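Local coordinates for protein reducing-end xylose-releasing exo-oligoxylanase Rex8A (Paenibacillus barcinonensis, PDB 6SUD) that hydrolyses linear and branched xylooligosaccharides from their reducing ends, releasing single xylose units during xylan breakdown, at residues 156-161 with 213-218; 202-207 with 280-285; 275-280 with 285-290. The protein carries 1 engineered substitution. One frame throughout, in Å; residues are numbered along the deposited sequence.

Interaction 1 (156-161 with 213-218); sequences QARKIL and QDRTFW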
loop_
_atom_site.group_PDB
_atom_site.type_symbol
_atom_site.label_atom_id
_atom_site.label_comp_id
_atom_site.label_asym_id
_atom_site.label_seq_id
_atom_site.Cartn_x
_atom_site.Cartn_y
_atom_site.Cartn_z
ATOM N N GLN A 156 17.940 2.049 8.972
ATOM C CA GLN A 156 17.037 3.103 8.435
ATOM C C GLN A 156 15.584 2.715 8.726
ATOM O O GLN A 156 14.850 3.560 9.225
ATOM C CB GLN A 156 17.271 3.336 6.938
ATOM C CG GLN A 156 18.639 3.942 6.596
ATOM C CD GLN A 156 18.855 5.338 7.134
ATOM O OE1 GLN A 156 17.916 6.103 7.358
ATOM N NE2 GLN A 156 20.117 5.693 7.334
ATOM N N ALA A 157 15.186 1.468 8.464
ATOM C CA ALA A 157 13.823 0.961 8.755
ATOM C C ALA A 157 13.502 1.130 10.239
ATOM O O ALA A 157 12.383 1.607 10.559
ATOM C CB ALA A 157 13.693 -0.491 8.367
ATOM N N ARG A 158 14.431 0.712 11.103
ATOM C CA ARG A 158 14.254 0.680 12.582
ATOM C C ARG A 158 14.111 2.100 13.120
ATOM O O ARG A 158 13.320 2.298 14.052
ATOM C CB ARG A 158 15.423 -0.040 13.252
ATOM C CG ARG A 158 15.307 -1.549 13.127
ATOM C CD ARG A 158 16.550 -2.293 13.558
ATOM N NE ARG A 158 16.278 -3.719 13.659
ATOM C CZ ARG A 158 17.172 -4.634 14.008
ATOM N NH1 ARG A 158 18.415 -4.267 14.292
ATOM N NH2 ARG A 158 16.819 -5.906 14.068
ATOM N N LYS A 159 14.860 3.031 12.540
ATOM C CA LYS A 159 14.787 4.483 12.844
ATOM C C LYS A 159 13.384 5.030 12.544
ATOM O O LYS A 159 12.844 5.773 13.380
ATOM C CB LYS A 159 15.834 5.205 12.001
ATOM C CG LYS A 159 15.912 6.706 12.172
ATOM C CD LYS A 159 17.026 7.284 11.328
ATOM C CE LYS A 159 16.939 8.783 11.188
ATOM N NZ LYS A 159 18.222 9.335 10.707
ATOM N N ILE A 160 12.827 4.715 11.371
ATOM C CA ILE A 160 11.449 5.154 10.998
ATOM C C ILE A 160 10.464 4.596 12.034
ATOM O O ILE A 160 9.672 5.386 12.599
ATOM C CB ILE A 160 11.093 4.723 9.560
ATOM C CG1 ILE A 160 12.055 5.340 8.545
ATOM C CG2 ILE A 160 9.635 5.060 9.256
ATOM C CD1 ILE A 160 11.826 4.896 7.109
ATOM N N LEU A 161 10.502 3.287 12.295
ATOM C CA LEU A 161 9.487 2.616 13.152
ATOM C C LEU A 161 9.692 3.032 14.618
ATOM O O LEU A 161 8.694 3.070 15.355
ATOM C CB LEU A 161 9.573 1.097 12.986
ATOM C CG LEU A 161 9.119 0.540 11.637
ATOM C CD1 LEU A 161 9.046 -0.977 11.696
ATOM C CD2 LEU A 161 7.773 1.116 11.220
ATOM N N GLN A 213 12.693 -3.850 21.644
ATOM C CA GLN A 213 11.779 -3.294 22.683
ATOM C C GLN A 213 10.362 -3.130 22.113
ATOM O O GLN A 213 9.419 -3.086 22.908
ATOM C CB GLN A 213 12.292 -1.959 23.239
ATOM C CG GLN A 213 12.345 -0.823 22.218
ATOM C CD GLN A 213 12.550 0.553 22.808
ATOM O OE1 GLN A 213 12.516 0.754 24.016
ATOM N NE2 GLN A 213 12.763 1.528 21.938
ATOM N N ASP A 214 10.219 -3.040 20.788
ATOM C CA ASP A 214 8.920 -2.722 20.134
ATOM C C ASP A 214 8.254 -3.987 19.581
ATOM O O ASP A 214 7.111 -3.883 19.107
ATOM C CB ASP A 214 9.115 -1.660 19.051
ATOM C CG ASP A 214 9.493 -0.287 19.584
ATOM O OD1 ASP A 214 9.229 -0.027 20.774
ATOM O OD2 ASP A 214 10.045 0.509 18.811
ATOM N N ARG A 215 8.906 -5.147 19.633
ATOM C CA ARG A 215 8.397 -6.337 18.897
ATOM C C ARG A 215 7.042 -6.790 19.452
ATOM O O ARG A 215 6.176 -7.151 18.630
ATOM C CB ARG A 215 9.462 -7.431 18.854
ATOM C CG ARG A 215 10.583 -7.074 17.890
ATOM C CD ARG A 215 11.631 -8.137 17.713
ATOM N NE ARG A 215 12.753 -7.585 16.980
ATOM C CZ ARG A 215 13.935 -8.169 16.857
ATOM N NH1 ARG A 215 14.148 -9.354 17.399
ATOM N NH2 ARG A 215 14.897 -7.576 16.171
ATOM N N THR A 216 6.838 -6.749 20.775
ATOM C CA THR A 216 5.542 -7.109 21.408
ATOM C C THR A 216 4.434 -6.199 20.868
ATOM O O THR A 216 3.376 -6.732 20.487
ATOM C CB THR A 216 5.605 -7.055 22.937
ATOM O OG1 THR A 216 6.466 -8.119 23.341
ATOM C CG2 THR A 216 4.250 -7.221 23.589
ATOM N N PHE A 217 4.673 -4.887 20.821
ATOM C CA PHE A 217 3.690 -3.896 20.316
ATOM C C PHE A 217 3.275 -4.260 18.884
ATOM O O PHE A 217 2.069 -4.244 18.568
ATOM C CB PHE A 217 4.238 -2.472 20.327
ATOM C CG PHE A 217 3.225 -1.491 19.807
ATOM C CD1 PHE A 217 3.110 -1.255 18.446
ATOM C CD2 PHE A 217 2.358 -0.838 20.669
ATOM C CE1 PHE A 217 2.168 -0.363 17.959
ATOM C CE2 PHE A 217 1.425 0.068 20.180
ATOM C CZ PHE A 217 1.323 0.293 18.824
ATOM N N TRP A 218 4.247 -4.562 18.026
ATOM C CA TRP A 218 3.989 -4.819 16.581
ATOM C C TRP A 218 3.144 -6.084 16.421
ATOM O O TRP A 218 2.260 -6.092 15.531
ATOM C CB TRP A 218 5.290 -4.884 15.774
ATOM C CG TRP A 218 5.881 -3.533 15.531
ATOM C CD1 TRP A 218 7.131 -3.100 15.863
ATOM C CD2 TRP A 218 5.229 -2.424 14.891
ATOM N NE1 TRP A 218 7.302 -1.799 15.470
ATOM C CE2 TRP A 218 6.148 -1.355 14.881
ATOM C CE3 TRP A 218 3.963 -2.232 14.322
ATOM C CZ2 TRP A 218 5.839 -0.115 14.328
ATOM C CZ3 TRP A 218 3.663 -1.007 13.772
ATOM C CH2 TRP A 218 4.587 0.036 13.778
#
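Arg158 and Leu161 on helix 153-170 meet Arg215 and Trp218 at the start of helix 215-232, with backbones well apart: the closest pair of CA atoms, those of Leu161 and Asp214, is 8.8 Å apart. Side chains must therefore bridge the gap, and they do so in two different ways. On the inner side, Leu161 reaches the benzo part of the Trp218 indole. Its CD2 lies 3.9 Å from Trp218 CZ2 and its CB 4.1 Å from that same carbon, so CZ2, on the benzo rim, takes the closest contacts. Around them, Trp218 also makes edge-to-face contacts with Trp177 and Phe206, while Leu161 packs on Ala134 and Phe138 of helix 127-144. On the outer side, two like-charged groups meet: Arg158 NH2 and Arg215 NH2 are 3.3 Å apart, and as two donors they cannot bond to each other. Arg158 NH2 arrives at the edge of the Arg215 guanidinium, near its plane, and the two planes differ by 39°. Arg158 gets there with CG beside its backbone N (chi1 -78°) and an extended chain out to NE. The pairing is probably made acceptable by backbone carbonyls, since Arg158 NE bonds to Tyr209 O and Arg215 NE to Ala210 O. Those acceptors lie just at and after the C-terminal end of helix 200-209, whose dipole would favour positive charge. Helices 153-170 and 215-232, with helix 200-209 against both, thus pack by side chains, as in the (alpha/alpha)6 barrel of glycosyl hydrolase family 8.

Interaction 2 (202-207 with 280-285); sequences FYELFA and FRKDPW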
loop_
_atom_site.group_PDB
_atom_site.type_symbol
_atom_site.label_atom_id
_atom_site.label_comp_id
_atom_site.label_asym_id
_atom_site.label_seq_id
_atom_site.Cartn_x
_atom_site.Cartn_y
_atom_site.Cartn_z
ATOM N N PHE A 202 2.329 -6.489 7.415
ATOM C CA PHE A 202 3.646 -5.815 7.606
ATOM C C PHE A 202 3.967 -5.793 9.105
ATOM O O PHE A 202 5.141 -5.907 9.465
ATOM C CB PHE A 202 3.674 -4.377 7.080
ATOM C CG PHE A 202 3.637 -4.217 5.580
ATOM C CD1 PHE A 202 3.385 -5.293 4.752
ATOM C CD2 PHE A 202 3.873 -2.976 4.989
ATOM C CE1 PHE A 202 3.340 -5.124 3.380
ATOM C CE2 PHE A 202 3.833 -2.818 3.613
ATOM C CZ PHE A 202 3.560 -3.888 2.818
ATOM N N TYR A 203 2.953 -5.655 9.960
ATOM C CA TYR A 203 3.181 -5.536 11.424
ATOM C C TYR A 203 3.729 -6.878 11.926
ATOM O O TYR A 203 4.602 -6.859 12.808
ATOM C CB TYR A 203 1.956 -5.025 12.183
ATOM C CG TYR A 203 1.270 -3.839 11.551
ATOM C CD1 TYR A 203 1.959 -2.943 10.751
ATOM C CD2 TYR A 203 -0.084 -3.624 11.739
ATOM C CE1 TYR A 203 1.314 -1.887 10.130
ATOM C CE2 TYR A 203 -0.734 -2.555 11.161
ATOM C CZ TYR A 203 -0.038 -1.689 10.334
ATOM O OH TYR A 203 -0.679 -0.665 9.704
ATOM N N GLU A 204 3.268 -8.005 11.376
ATOM C CA GLU A 204 3.839 -9.343 11.690
ATOM C C GLU A 204 5.349 -9.342 11.450
ATOM O O GLU A 204 6.077 -9.920 12.279
ATOM C CB GLU A 204 3.247 -10.433 10.807
ATOM C CG GLU A 204 1.808 -10.731 11.123
ATOM C CD GLU A 204 1.552 -11.575 12.356
ATOM O OE1 GLU A 204 2.512 -11.844 13.119
ATOM O OE2 GLU A 204 0.392 -11.988 12.531
ATOM N N LEU A 205 5.789 -8.765 10.331
ATOM C CA LEU A 205 7.224 -8.705 9.950
ATOM C C LEU A 205 7.958 -7.650 10.783
ATOM O O LEU A 205 9.133 -7.874 11.122
ATOM C CB LEU A 205 7.305 -8.459 8.443
ATOM C CG LEU A 205 6.694 -9.590 7.623
ATOM C CD1 LEU A 205 6.834 -9.343 6.131
ATOM C CD2 LEU A 205 7.313 -10.924 7.996
ATOM N N PHE A 206 7.290 -6.561 11.160
ATOM C CA PHE A 206 7.896 -5.568 12.085
ATOM C C PHE A 206 8.156 -6.238 13.437
ATOM O O PHE A 206 9.168 -5.899 14.076
ATOM C CB PHE A 206 7.006 -4.346 12.260
ATOM C CG PHE A 206 6.782 -3.524 11.019
ATOM C CD1 PHE A 206 7.520 -3.730 9.860
ATOM C CD2 PHE A 206 5.810 -2.536 11.026
ATOM C CE1 PHE A 206 7.288 -2.950 8.736
ATOM C CE2 PHE A 206 5.593 -1.748 9.911
ATOM C CZ PHE A 206 6.339 -1.954 8.772
ATOM N N ALA A 207 7.305 -7.186 13.834
ATOM C CA ALA A 207 7.455 -7.919 15.113
ATOM C C ALA A 207 8.695 -8.819 15.053
ATOM O O ALA A 207 9.150 -9.235 16.126
ATOM C CB ALA A 207 6.213 -8.703 15.463
ATOM N N PHE A 280 -0.194 -15.055 5.717
ATOM C CA PHE A 280 -0.312 -15.519 7.132
ATOM C C PHE A 280 -1.525 -16.428 7.354
ATOM O O PHE A 280 -1.470 -17.182 8.342
ATOM C CB PHE A 280 -0.293 -14.322 8.083
ATOM C CG PHE A 280 1.050 -13.647 8.103
ATOM C CD1 PHE A 280 2.170 -14.318 8.566
ATOM C CD2 PHE A 280 1.215 -12.357 7.644
ATOM C CE1 PHE A 280 3.416 -13.719 8.557
ATOM C CE2 PHE A 280 2.468 -11.765 7.608
ATOM C CZ PHE A 280 3.568 -12.435 8.087
ATOM N N ARG A 281 -2.575 -16.335 6.524
ATOM C CA ARG A 281 -3.720 -17.291 6.508
ATOM C C ARG A 281 -4.327 -17.361 7.923
ATOM O O ARG A 281 -4.700 -18.459 8.347
ATOM C CB ARG A 281 -3.225 -18.657 6.003
ATOM C CG ARG A 281 -4.186 -19.411 5.090
ATOM C CD ARG A 281 -4.382 -18.773 3.723
ATOM N NE ARG A 281 -3.155 -18.550 2.968
ATOM C CZ ARG A 281 -2.533 -19.449 2.199
ATOM N NH1 ARG A 281 -3.003 -20.683 2.081
ATOM N NH2 ARG A 281 -1.417 -19.109 1.571
ATOM N N LYS A 282 -4.443 -16.227 8.625
ATOM C CA LYS A 282 -4.773 -16.198 10.081
ATOM C C LYS A 282 -6.261 -15.932 10.352
ATOM O O LYS A 282 -6.759 -16.454 11.385
ATOM C CB LYS A 282 -3.922 -15.164 10.817
ATOM C CG LYS A 282 -2.530 -15.645 11.188
ATOM C CD LYS A 282 -1.772 -14.631 12.015
ATOM C CE LYS A 282 -0.601 -15.213 12.780
ATOM N NZ LYS A 282 0.628 -15.238 11.949
ATOM N N ASP A 283 -6.936 -15.122 9.534
ATOM C CA ASP A 283 -8.330 -14.674 9.802
ATOM C C ASP A 283 -9.212 -15.071 8.623
ATOM O O ASP A 283 -9.242 -14.393 7.587
ATOM C CB ASP A 283 -8.427 -13.171 10.101
ATOM C CG ASP A 283 -9.868 -12.719 10.307
ATOM O OD1 ASP A 283 -10.725 -13.569 10.516
ATOM O OD2 ASP A 283 -10.110 -11.547 10.271
ATOM N N PRO A 284 -9.990 -16.168 8.775
ATOM C CA PRO A 284 -10.825 -16.669 7.681
ATOM C C PRO A 284 -12.006 -15.748 7.329
ATOM O O PRO A 284 -12.599 -15.927 6.269
ATOM C CB PRO A 284 -11.248 -18.080 8.152
ATOM C CG PRO A 284 -11.061 -18.081 9.663
ATOM C CD PRO A 284 -10.098 -16.958 10.009
ATOM N N TRP A 285 -12.308 -14.739 8.153
ATOM C CA TRP A 285 -13.274 -13.682 7.738
ATOM C C TRP A 285 -12.761 -13.042 6.441
ATOM O O TRP A 285 -13.584 -12.525 5.653
ATOM C CB TRP A 285 -13.486 -12.643 8.842
ATOM C CG TRP A 285 -14.078 -11.342 8.397
ATOM C CD1 TRP A 285 -15.397 -10.986 8.400
ATOM C CD2 TRP A 285 -13.361 -10.196 7.895
ATOM N NE1 TRP A 285 -15.542 -9.705 7.947
ATOM C CE2 TRP A 285 -14.307 -9.192 7.637
ATOM C CE3 TRP A 285 -12.010 -9.920 7.655
ATOM C CZ2 TRP A 285 -13.948 -7.945 7.128
ATOM C CZ3 TRP A 285 -11.647 -8.690 7.160
ATOM C CH2 TRP A 285 -12.612 -7.713 6.898
#
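Glu204 and Phe280 overlap side by side, their chains running opposite ways, the aliphatic part of the glutamate flat on the ring. Its CG stands over one face, 3.8 Å from the ring centroid and only 16° off the normal, which meets the geometry of a CH-pi contact; its CB comes to 3.4 Å from Phe280 CZ, so the overlap favours the rim. A bend at chi2 (-77°) turns the carboxylate away from the straight line of the chain, leaving its plane 35° from that of the ring. Leu205 approaches the same phenyl ring differently: its CD2 sits at the edge, near the ring plane, 4.0 Å from Phe280 CZ. One face and part of the edge are thus met from helix 200-209. Lys282 comes at the carboxylate from the other direction, and its NZ forms a weak, long salt bridge of 3.3 Å to Glu204 OE2. The firmer partner of that oxygen is Arg226, so OE2 is shared between two positive groups, an environment likely to favour the ionised acid. With an alanine at Glu204, Lys282 would probably lose its carboxylate partner and Arg226 one of its two, and a gap would open over the Phe280 face where CG had lain. Further along the loop, Trp285 N donates to Asp283 OD1 at 3.1 Å, a capping bond at the entry to helix 285-297. The contact lies between helix 200-209 and the end of helix 268-280: Arg226 belongs to helix 215-232, Met135 and Phe139 of helix 127-144 pack on Leu205, and the ring of Tyr9 meets that of Phe280.

Interaction 3 (275-280 with 285-290); sequences LDWEWF and WQVQQS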
loop_
_atom_site.group_PDB
_atom_site.type_symbol
_atom_site.label_atom_id
_atom_site.label_comp_id
_atom_site.label_asym_id
_atom_site.label_seq_id
_atom_site.Cartn_x
_atom_site.Cartn_y
_atom_site.Cartn_z
ATOM N N LEU A 275 -3.648 -9.885 0.770
ATOM C CA LEU A 275 -2.210 -10.217 0.913
ATOM C C LEU A 275 -1.963 -10.797 2.315
ATOM O O LEU A 275 -1.185 -11.758 2.409
ATOM C CB LEU A 275 -1.346 -8.991 0.606
ATOM C CG LEU A 275 0.149 -9.260 0.414
ATOM C CD1 LEU A 275 0.425 -10.243 -0.716
ATOM C CD2 LEU A 275 0.879 -7.953 0.166
ATOM N N ASP A 276 -2.631 -10.286 3.356
ATOM C CA ASP A 276 -2.497 -10.825 4.741
ATOM C C ASP A 276 -2.940 -12.294 4.761
ATOM O O ASP A 276 -2.313 -13.120 5.476
ATOM C CB ASP A 276 -3.337 -10.040 5.748
ATOM C CG ASP A 276 -3.095 -10.491 7.179
ATOM O OD1 ASP A 276 -1.921 -10.568 7.569
ATOM O OD2 ASP A 276 -4.091 -10.793 7.881
ATOM N N TRP A 277 -4.037 -12.594 4.061
ATOM C CA TRP A 277 -4.545 -13.983 3.939
ATOM C C TRP A 277 -3.482 -14.842 3.243
ATOM O O TRP A 277 -3.132 -15.899 3.789
ATOM C CB TRP A 277 -5.885 -14.036 3.210
ATOM C CG TRP A 277 -6.372 -15.442 3.071
ATOM C CD1 TRP A 277 -6.407 -16.200 1.945
ATOM C CD2 TRP A 277 -6.851 -16.276 4.132
ATOM N NE1 TRP A 277 -6.903 -17.437 2.221
ATOM C CE2 TRP A 277 -7.178 -17.520 3.556
ATOM C CE3 TRP A 277 -7.024 -16.098 5.509
ATOM C CZ2 TRP A 277 -7.677 -18.578 4.314
ATOM C CZ3 TRP A 277 -7.499 -17.156 6.257
ATOM C CH2 TRP A 277 -7.827 -18.376 5.666
ATOM N N GLU A 278 -2.963 -14.379 2.103
ATOM C CA GLU A 278 -1.932 -15.117 1.319
ATOM C C GLU A 278 -0.700 -15.387 2.209
ATOM O O GLU A 278 -0.247 -16.544 2.263
ATOM C CB GLU A 278 -1.587 -14.363 0.034
ATOM C CG GLU A 278 -0.490 -15.022 -0.788
ATOM C CD GLU A 278 -0.686 -16.474 -1.192
ATOM O OE1 GLU A 278 -1.803 -17.008 -1.006
ATOM O OE2 GLU A 278 0.294 -17.074 -1.713
ATOM N N TRP A 279 -0.171 -14.371 2.895
ATOM C CA TRP A 279 1.092 -14.492 3.680
ATOM C C TRP A 279 0.885 -15.300 4.964
ATOM O O TRP A 279 1.794 -16.109 5.287
ATOM C CB TRP A 279 1.672 -13.110 4.000
ATOM C CG TRP A 279 2.327 -12.446 2.827
ATOM C CD1 TRP A 279 2.334 -12.874 1.533
ATOM C CD2 TRP A 279 3.067 -11.212 2.844
ATOM N NE1 TRP A 279 3.042 -12.003 0.749
ATOM C CE2 TRP A 279 3.502 -10.975 1.522
ATOM C CE3 TRP A 279 3.405 -10.286 3.839
ATOM C CZ2 TRP A 279 4.247 -9.848 1.176
ATOM C CZ3 TRP A 279 4.150 -9.179 3.492
ATOM C CH2 TRP A 279 4.576 -8.975 2.177
ATOM N N PHE A 280 -0.194 -15.055 5.717
ATOM C CA PHE A 280 -0.312 -15.519 7.132
ATOM C C PHE A 280 -1.525 -16.428 7.354
ATOM O O PHE A 280 -1.470 -17.182 8.342
ATOM C CB PHE A 280 -0.293 -14.322 8.083
ATOM C CG PHE A 280 1.050 -13.647 8.103
ATOM C CD1 PHE A 280 2.170 -14.318 8.566
ATOM C CD2 PHE A 280 1.215 -12.357 7.644
ATOM C CE1 PHE A 280 3.416 -13.719 8.557
ATOM C CE2 PHE A 280 2.468 -11.765 7.608
ATOM C CZ PHE A 280 3.568 -12.435 8.087
ATOM N N TRP A 285 -12.308 -14.739 8.153
ATOM C CA TRP A 285 -13.274 -13.682 7.738
ATOM C C TRP A 285 -12.761 -13.042 6.441
ATOM O O TRP A 285 -13.584 -12.525 5.653
ATOM C CB TRP A 285 -13.486 -12.643 8.842
ATOM C CG TRP A 285 -14.078 -11.342 8.397
ATOM C CD1 TRP A 285 -15.397 -10.986 8.400
ATOM C CD2 TRP A 285 -13.361 -10.196 7.895
ATOM N NE1 TRP A 285 -15.542 -9.705 7.947
ATOM C CE2 TRP A 285 -14.307 -9.192 7.637
ATOM C CE3 TRP A 285 -12.010 -9.920 7.655
ATOM C CZ2 TRP A 285 -13.948 -7.945 7.128
ATOM C CZ3 TRP A 285 -11.647 -8.690 7.160
ATOM C CH2 TRP A 285 -12.612 -7.713 6.898
ATOM N N GLN A 286 -11.441 -13.051 6.231
ATOM C CA GLN A 286 -10.794 -12.382 5.074
ATOM C C GLN A 286 -11.318 -12.988 3.766
ATOM O O GLN A 286 -11.541 -12.238 2.777
ATOM C CB GLN A 286 -9.271 -12.436 5.213
ATOM C CG GLN A 286 -8.769 -11.578 6.369
ATOM C CD GLN A 286 -7.269 -11.600 6.533
ATOM O OE1 GLN A 286 -6.578 -12.497 6.043
ATOM N NE2 GLN A 286 -6.765 -10.613 7.261
ATOM N N VAL A 287 -11.574 -14.294 3.767
ATOM C CA VAL A 287 -12.113 -15.003 2.571
ATOM C C VAL A 287 -13.506 -14.446 2.277
ATOM O O VAL A 287 -13.761 -14.114 1.140
ATOM C CB VAL A 287 -12.093 -16.525 2.783
ATOM C CG1 VAL A 287 -12.863 -17.282 1.713
ATOM C CG2 VAL A 287 -10.659 -17.033 2.880
ATOM N N GLN A 288 -14.357 -14.302 3.298
ATOM C CA GLN A 288 -15.752 -13.828 3.118
ATOM C C GLN A 288 -15.738 -12.353 2.695
ATOM O O GLN A 288 -16.473 -12.025 1.759
ATOM C CB GLN A 288 -16.588 -14.156 4.361
ATOM C CG GLN A 288 -16.647 -15.655 4.672
ATOM C CD GLN A 288 -16.978 -16.548 3.498
ATOM O OE1 GLN A 288 -17.725 -16.170 2.589
ATOM N NE2 GLN A 288 -16.413 -17.743 3.480
ATOM N N GLN A 289 -14.904 -11.514 3.317
ATOM C CA GLN A 289 -14.724 -10.087 2.955
ATOM C C GLN A 289 -14.342 -9.997 1.475
ATOM O O GLN A 289 -14.947 -9.210 0.759
ATOM C CB GLN A 289 -13.660 -9.411 3.823
ATOM C CG GLN A 289 -13.166 -8.082 3.271
ATOM C CD GLN A 289 -14.238 -7.032 3.152
ATOM O OE1 GLN A 289 -15.277 -7.097 3.806
ATOM N NE2 GLN A 289 -13.992 -6.056 2.289
ATOM N N SER A 290 -13.364 -10.790 1.035
ATOM C CA SER A 290 -12.934 -10.823 -0.385
ATOM C C SER A 290 -14.106 -11.246 -1.293
ATOM O O SER A 290 -14.312 -10.591 -2.316
ATOM C CB SER A 290 -11.714 -11.682 -0.545
ATOM O OG SER A 290 -10.673 -11.207 0.304
HETATM O O HOH W 1 -4.671 -13.385 7.748
#
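Asp276 opens the contact, its OD2 accepting a 2.8 Å hydrogen bond from Gln286 NE2. The N-H...O angle is 169°, and the donor reaches the anti lone pair, with OD2 lying close to the amide plane; carboxylate and amide planes themselves stand 75° apart. Gln286 arrives extended beyond CG. A water lies 2.7 Å from Asp276 OD2 and 2.7 Å from Gln286 OE1, placed to tie the far end of the amide back to the same carboxylate oxygen. Trp277 follows, with CG anti to its own N (chi1 179°), which swings the indole over to the next helix. Val287 CG2 stands over the six-membered ring, 3.9 Å from its centroid, a CH-pi contact, whereas Gln286 OE1 lies at the indole edge. The axes of the segments 275-280 and 285-290 pass 10.0 Å apart and run roughly antiparallel, as befits a helical hairpin joined by a short loop. Beyond the pair, Arg226 forms a salt bridge with Asp276 OD2, and Arg281 makes a cation-pi contact with Trp277. One carboxylate oxygen thus faces amide, water and guanidinium together: the amide bond, with the water, probably fixes the rotation of the Gln286 amide, and the guanidinium probably keeps Asp276 ionised.

Overall arrangement
Interaction 2 is the buried contact of the three, whereas interactions 1 and 3 are each partly buried; interaction 1 lies farthest out, its centre about 19 Å from that of the chain against about 15 Å for the others. Helix 200-209 joins interactions 1 and 2, where Leu161 and Trp218 pack on Phe206. Interactions 2 and 3 have centres about 9 Å apart and share Phe280 and Trp285. Their acidic groups, on Glu204 and Asp276, are both bound by Arg226 of helix 215-232, the helix that begins at interaction 1. Chemistry shifts accordingly: carbonyl-anchored arginines beside an apolar contact, then a charged and aromatic mixture, then a water-assisted amide-carboxylate bond.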